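Side-chain contacts in Myo-inositol phosphohydrolase (Mitsuokella multacida, PDB 4WU3), which probably removes phosphate from inositol hexakisphosphate as a tyrosine-phosphatase-like phytase, and binds inositol-(1,3,4,5)-tetrakisphosphate: residues A[209-214]-A[219-224]; A[354-359]-A[405-410]. The protein carries 2 engineered substitutions. All coordinates share one frame; numbering follows the deposited sequence.

Interaction 1 (A[209-214]-A[219-224]); sequences LTLQDH and DPDVDK
Asp-221 reaches from the first turn of helix 219-230 to the end of strand 205-211, running alongside Leu-211 in the opposite direction. Its CB lies 4.1 Å from CD2 of Leu-211, and its CG 4.0 Å from the same methyl. Chi1 of -82° sets CG beside the backbone N and anti to the carbonyl carbon, which brings the carboxylate beside the methyls of both leucines. OD2 of Asp-221 approaches Leu-211 CD2 to 3.6 Å, while OD1 stays 4.0 Å from Leu-209 CD2. Both oxygens reach the backbone of Thr-210 through water instead of bonding to it directly. Asp-221 OD1 is hydrogen-bonded to water 1 at 2.7 Å, and that water accepts from Thr-210 N at 2.9 Å. Asp-221 OD2 is 2.7 Å from water 2, which makes a weak bond to Thr-210 O. The two waters thus join one carboxylate to both the backbone N and O of Thr-210, the centre of an inverse gamma turn, and probably help fix the rotation of the carboxylate. One helical turn on, Lys-224, extended as far as CE and bent at its last torsion, slides past Leu-209, with CD 3.7 Å from the leucine CD2. Its ammonium end continues to a salt bridge with Glu-149 and a hydrogen bond to Arg-208 O. Strand 209-211 and helix 219-224 run nearly antiparallel, at 154°, joined by a short loop, 212-218, that holds His-214 of an inositol-tetrakisphosphate pocket. The strand is the outermost of a five-stranded sheet; Phe-252 of helix 247-261 packs on both leucines, and helix 149-161 packs against Thr-210.

Interaction 2 (A[354-359]-A[405-410]); sequences RNFRTM and LPVLKQ
Phe-356 points the far edge of its ring at helix 398-411, where Val-407 and Leu-408 receive it. Its CZ is 3.9 Å from Val-407 CG1 and likewise 3.9 Å from Leu-408 CD2; both methyls lie near the ring plane, so the contact is made at the edge and not over a face. The ring reaches this far because CG is anti to the backbone N (chi1 175°), directed out from the chain and across to the helix. Val-407 comes from the opposite direction to the ring edge, whereas Leu-408 slips past its side. The more enclosed part lies around the buried Leu-408 and Thr-358, where Leu-408 CD2 comes within 4.2 Å of Thr-358 CG2; Trp-535 and Ser-391 of neighbouring strands pack on both residues. The looser side is at Val-407, itself partly exposed. With an alanine in place of Phe-356, Val-407 would probably lose its apolar partner across this contact and a gap would open beside the Leu-408 methyl. Thr-358 OG1 adds a polar link to the same helix through Gln-411. Away from the helix, Arg-357 NH1 bonds to Asn-355 O at 2.8 Å (N-H...O angle 163°), in the plane of both carbonyl and guanidinium, linking the loop just before the strand to the strand's first residue. Asn-355 ND2 and Arg-357 NH1 also bond to the carbonyl oxygens of Ala-542 and Gly-543. These belong to the ligand-binding loop from Ser-540 to Arg-546, so the segment leading into the edge strand is hydrogen-bonded to the phosphate-binding P-loop of the tyrosine-phosphatase fold.

How the interactions relate
Both interactions pair a helix with an outermost strand of a five-stranded mixed sheet. The two sheets share one strand order, but the strands lie at opposite edges of it: the strand 205-211 of interaction 1 is fourth in sequence, the strand 357-358 of interaction 2 first. No element is shared, and the centres are 48 Å apart. Each contact is partly buried, yet interaction 1 sits nearer the middle of the chain and interaction 2 far out. Chemistry differs accordingly: interaction 1 combines aliphatic contacts with a water-bridged carboxylate and joins elements adjacent in sequence, whereas interaction 2 is apolar across its segments and bridges a long sequence gap.

Interaction 1 (A[209-214]-A[219-224])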
loop_
_atom_site.group_PDB
_atom_site.type_symbol
_atom_site.label_atom_id
_atom_site.label_comp_id
_atom_site.label_asym_id
_atom_site.label_seq_id
_atom_site.Cartn_x
_atom_site.Cartn_y
_atom_site.Cartn_z
ATOM N N LEU A 209 -0.951 8.860 20.192
ATOM C CA LEU A 209 -0.432 8.896 18.839
ATOM C C LEU A 209 -1.601 8.741 17.921
ATOM O O LEU A 209 -2.373 7.809 18.084
ATOM C CB LEU A 209 0.499 7.721 18.587
ATOM C CG LEU A 209 1.800 7.766 19.351
ATOM C CD1 LEU A 209 2.624 6.544 18.986
ATOM C CD2 LEU A 209 2.532 9.050 19.022
ATOM N N THR A 210 -1.731 9.622 16.939
ATOM C CA THR A 210 -2.881 9.583 16.045
ATOM C C THR A 210 -2.638 8.698 14.811
ATOM O O THR A 210 -2.480 9.199 13.703
ATOM C CB THR A 210 -3.266 11.007 15.629
ATOM O OG1 THR A 210 -2.101 11.712 15.182
ATOM C CG2 THR A 210 -3.856 11.740 16.823
ATOM N N LEU A 211 -2.635 7.381 15.013
ATOM C CA LEU A 211 -2.292 6.431 13.946
ATOM C C LEU A 211 -3.507 5.971 13.161
ATOM O O LEU A 211 -4.528 5.603 13.744
ATOM C CB LEU A 211 -1.615 5.188 14.519
ATOM C CG LEU A 211 -0.390 5.439 15.379
ATOM C CD1 LEU A 211 0.283 4.124 15.736
ATOM C CD2 LEU A 211 0.571 6.359 14.660
ATOM N N GLN A 212 -3.377 5.976 11.839
ATOM C CA GLN A 212 -4.432 5.514 10.964
ATOM C C GLN A 212 -4.583 4.008 11.114
ATOM O O GLN A 212 -3.590 3.275 11.129
ATOM C CB GLN A 212 -4.113 5.833 9.494
ATOM C CG GLN A 212 -3.875 7.298 9.186
ATOM C CD GLN A 212 -5.145 8.124 9.235
ATOM O OE1 GLN A 212 -6.126 7.799 8.571
ATOM N NE2 GLN A 212 -5.129 9.205 10.012
ATOM N N ASP A 213 -5.828 3.552 11.196
ATOM C CA ASP A 213 -6.115 2.138 11.231
ATOM C C ASP A 213 -5.545 1.495 9.975
ATOM O O ASP A 213 -5.559 2.086 8.894
ATOM C CB ASP A 213 -7.624 1.927 11.314
ATOM C CG ASP A 213 -8.010 0.550 11.799
ATOM O OD1 ASP A 213 -7.151 -0.353 11.888
ATOM O OD2 ASP A 213 -9.203 0.366 12.094
ATOM N N HIS A 214 -5.018 0.286 10.143
ATOM C CA HIS A 214 -4.536 -0.560 9.039
ATOM C C HIS A 214 -3.067 -0.392 8.619
ATOM O O HIS A 214 -2.572 -1.192 7.842
ATOM C CB HIS A 214 -5.439 -0.400 7.816
ATOM C CG HIS A 214 -6.879 -0.717 8.090
ATOM N ND1 HIS A 214 -7.310 -1.969 8.481
ATOM C CD2 HIS A 214 -7.987 0.056 8.014
ATOM C CE1 HIS A 214 -8.621 -1.946 8.647
ATOM N NE2 HIS A 214 -9.057 -0.734 8.359
ATOM N N ASP A 219 7.390 7.456 10.479
ATOM C CA ASP A 219 8.624 7.734 11.217
ATOM C C ASP A 219 8.507 8.827 12.308
ATOM O O ASP A 219 9.000 8.637 13.416
ATOM C CB ASP A 219 9.753 8.089 10.241
ATOM C CG ASP A 219 10.189 6.913 9.375
ATOM O OD1 ASP A 219 9.665 5.791 9.551
ATOM O OD2 ASP A 219 11.077 7.099 8.509
ATOM N N PRO A 220 7.885 9.979 11.996
ATOM C CA PRO A 220 7.824 11.030 13.018
ATOM C C PRO A 220 7.048 10.611 14.270
ATOM O O PRO A 220 7.357 11.089 15.367
ATOM C CB PRO A 220 7.110 12.188 12.304
ATOM C CG PRO A 220 7.326 11.940 10.853
ATOM C CD PRO A 220 7.411 10.451 10.680
ATOM N N ASP A 221 6.056 9.729 14.098
ATOM C CA ASP A 221 5.293 9.171 15.218
ATOM C C ASP A 221 6.084 8.130 16.020
ATOM O O ASP A 221 5.919 7.996 17.235
ATOM C CB ASP A 221 3.997 8.542 14.711
ATOM C CG ASP A 221 2.901 9.565 14.495
ATOM O OD1 ASP A 221 2.832 10.533 15.277
ATOM O OD2 ASP A 221 2.100 9.401 13.556
ATOM N N VAL A 222 6.937 7.383 15.333
ATOM C CA VAL A 222 7.909 6.561 16.018
ATOM C C VAL A 222 8.813 7.483 16.845
ATOM O O VAL A 222 9.032 7.231 18.022
ATOM C CB VAL A 222 8.740 5.716 15.034
ATOM C CG1 VAL A 222 9.782 4.886 15.780
ATOM C CG2 VAL A 222 7.836 4.814 14.210
ATOM N N ASP A 223 9.313 8.567 16.252
ATOM C CA ASP A 223 10.197 9.482 16.998
ATOM C C ASP A 223 9.507 10.027 18.253
ATOM O O ASP A 223 10.115 10.157 19.328
ATOM C CB ASP A 223 10.611 10.685 16.135
ATOM C CG ASP A 223 11.771 10.384 15.182
ATOM O OD1 ASP A 223 12.298 9.253 15.154
ATOM O OD2 ASP A 223 12.158 11.315 14.449
ATOM N N LYS A 224 8.236 10.380 18.087
ATOM C CA LYS A 224 7.453 10.939 19.165
ATOM C C LYS A 224 7.284 9.920 20.286
ATOM O O LYS A 224 7.451 10.253 21.458
ATOM C CB LYS A 224 6.092 11.404 18.650
ATOM C CG LYS A 224 5.240 12.021 19.736
ATOM C CD LYS A 224 3.869 12.443 19.238
ATOM C CE LYS A 224 3.155 13.249 20.318
ATOM N NZ LYS A 224 1.683 13.058 20.251
HETATM O O HOH W 1 0.567 11.375 16.407
HETATM O O HOH W 2 0.130 11.103 13.027
#

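Interaction 2 (A[354-359]-A[405-410])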
loop_
_atom_site.group_PDB
_atom_site.type_symbol
_atom_site.label_atom_id
_atom_site.label_comp_id
_atom_site.label_asym_id
_atom_site.label_seq_id
_atom_site.Cartn_x
_atom_site.Cartn_y
_atom_site.Cartn_z
ATOM N N ARG A 354 -1.213 45.089 -4.399
ATOM C CA ARG A 354 -2.444 44.329 -4.562
ATOM C C ARG A 354 -3.242 44.288 -3.255
ATOM O O ARG A 354 -2.673 44.291 -2.166
ATOM C CB ARG A 354 -2.104 42.918 -5.021
ATOM C CG ARG A 354 -3.290 42.078 -5.462
ATOM C CD ARG A 354 -2.844 40.861 -6.270
ATOM N NE ARG A 354 -1.799 40.089 -5.594
ATOM C CZ ARG A 354 -1.971 38.882 -5.056
ATOM N NH1 ARG A 354 -3.154 38.275 -5.119
ATOM N NH2 ARG A 354 -0.951 38.273 -4.458
ATOM N N ASN A 355 -4.562 44.290 -3.372
ATOM C CA ASN A 355 -5.467 44.131 -2.225
ATOM C C ASN A 355 -5.255 45.163 -1.117
ATOM O O ASN A 355 -5.415 44.852 0.081
ATOM C CB ASN A 355 -5.346 42.716 -1.644
ATOM C CG ASN A 355 -5.772 41.648 -2.629
ATOM O OD1 ASN A 355 -6.683 41.857 -3.426
ATOM N ND2 ASN A 355 -5.120 40.497 -2.576
ATOM N N PHE A 356 -4.910 46.387 -1.522
ATOM C CA PHE A 356 -4.652 47.471 -0.582
ATOM C C PHE A 356 -5.963 48.053 -0.118
ATOM O O PHE A 356 -6.853 48.268 -0.933
ATOM C CB PHE A 356 -3.837 48.595 -1.237
ATOM C CG PHE A 356 -3.633 49.801 -0.340
ATOM C CD1 PHE A 356 -2.637 49.808 0.616
ATOM C CD2 PHE A 356 -4.447 50.920 -0.449
ATOM C CE1 PHE A 356 -2.449 50.904 1.444
ATOM C CE2 PHE A 356 -4.249 52.022 0.364
ATOM C CZ PHE A 356 -3.252 52.010 1.318
ATOM N N ARG A 357 -6.081 48.319 1.178
ATOM C CA ARG A 357 -7.267 48.997 1.701
ATOM C C ARG A 357 -6.978 49.644 3.031
ATOM O O ARG A 357 -6.073 49.213 3.754
ATOM C CB ARG A 357 -8.443 48.027 1.849
ATOM C CG ARG A 357 -8.254 46.942 2.898
ATOM C CD ARG A 357 -7.522 45.717 2.365
ATOM N NE ARG A 357 -7.704 44.563 3.245
ATOM C CZ ARG A 357 -7.112 43.386 3.077
ATOM N NH1 ARG A 357 -6.304 43.162 2.078
ATOM N NH2 ARG A 357 -7.316 42.414 3.920
ATOM N N THR A 358 -7.738 50.689 3.349
ATOM C CA THR A 358 -7.737 51.258 4.690
ATOM C C THR A 358 -9.154 51.151 5.207
ATOM O O THR A 358 -10.068 50.830 4.453
ATOM C CB THR A 358 -7.267 52.737 4.736
ATOM O OG1 THR A 358 -8.295 53.611 4.235
ATOM C CG2 THR A 358 -5.993 52.934 3.934
ATOM N N MET A 359 -9.344 51.408 6.492
ATOM C CA MET A 359 -10.670 51.325 7.072
ATOM C C MET A 359 -11.533 52.507 6.647
ATOM O O MET A 359 -12.718 52.575 6.998
ATOM C CB MET A 359 -10.572 51.240 8.588
ATOM C CG MET A 359 -9.845 49.990 9.060
ATOM S SD MET A 359 -10.685 48.503 8.479
ATOM C CE MET A 359 -9.807 48.104 6.980
ATOM N N LEU A 405 2.905 55.259 0.818
ATOM C CA LEU A 405 3.366 56.254 1.774
ATOM C C LEU A 405 2.477 57.486 1.894
ATOM O O LEU A 405 2.046 57.815 2.986
ATOM C CB LEU A 405 4.791 56.680 1.438
ATOM C CG LEU A 405 5.856 55.781 2.052
ATOM C CD1 LEU A 405 7.221 56.136 1.485
ATOM C CD2 LEU A 405 5.834 55.930 3.567
ATOM N N PRO A 406 2.219 58.188 0.781
ATOM C CA PRO A 406 1.403 59.399 0.903
ATOM C C PRO A 406 -0.018 59.095 1.343
ATOM O O PRO A 406 -0.617 59.889 2.063
ATOM C CB PRO A 406 1.408 59.987 -0.518
ATOM C CG PRO A 406 1.779 58.855 -1.411
ATOM C CD PRO A 406 2.671 57.958 -0.601
ATOM N N VAL A 407 -0.557 57.958 0.916
ATOM C CA VAL A 407 -1.914 57.586 1.293
ATOM C C VAL A 407 -2.010 57.385 2.800
ATOM O O VAL A 407 -2.901 57.940 3.449
ATOM C CB VAL A 407 -2.388 56.322 0.551
ATOM C CG1 VAL A 407 -3.750 55.877 1.057
ATOM C CG2 VAL A 407 -2.465 56.587 -0.942
ATOM N N LEU A 408 -1.085 56.615 3.366
ATOM C CA LEU A 408 -1.144 56.322 4.792
ATOM C C LEU A 408 -0.864 57.569 5.622
ATOM O O LEU A 408 -1.564 57.838 6.592
ATOM C CB LEU A 408 -0.187 55.189 5.185
ATOM C CG LEU A 408 -0.472 53.813 4.576
ATOM C CD1 LEU A 408 0.463 52.786 5.175
ATOM C CD2 LEU A 408 -1.915 53.374 4.774
ATOM N N LYS A 409 0.144 58.337 5.233
ATOM C CA LYS A 409 0.443 59.582 5.925
ATOM C C LYS A 409 -0.715 60.564 5.836
ATOM O O LYS A 409 -0.977 61.307 6.776
ATOM C CB LYS A 409 1.715 60.197 5.369
ATOM C CG LYS A 409 2.939 59.402 5.774
ATOM C CD LYS A 409 4.185 59.916 5.091
ATOM C CE LYS A 409 5.419 59.263 5.677
ATOM N NZ LYS A 409 6.655 59.766 5.015
ATOM N N GLN A 410 -1.425 60.549 4.719
ATOM C CA GLN A 410 -2.644 61.332 4.583
ATOM C C GLN A 410 -3.649 61.001 5.691
ATOM O O GLN A 410 -4.263 61.897 6.252
ATOM C CB GLN A 410 -3.282 61.069 3.217
ATOM C CG GLN A 410 -4.548 61.862 2.959
ATOM C CD GLN A 410 -4.267 63.340 2.832
ATOM O OE1 GLN A 410 -3.476 63.760 1.987
ATOM N NE2 GLN A 410 -4.920 64.140 3.664
#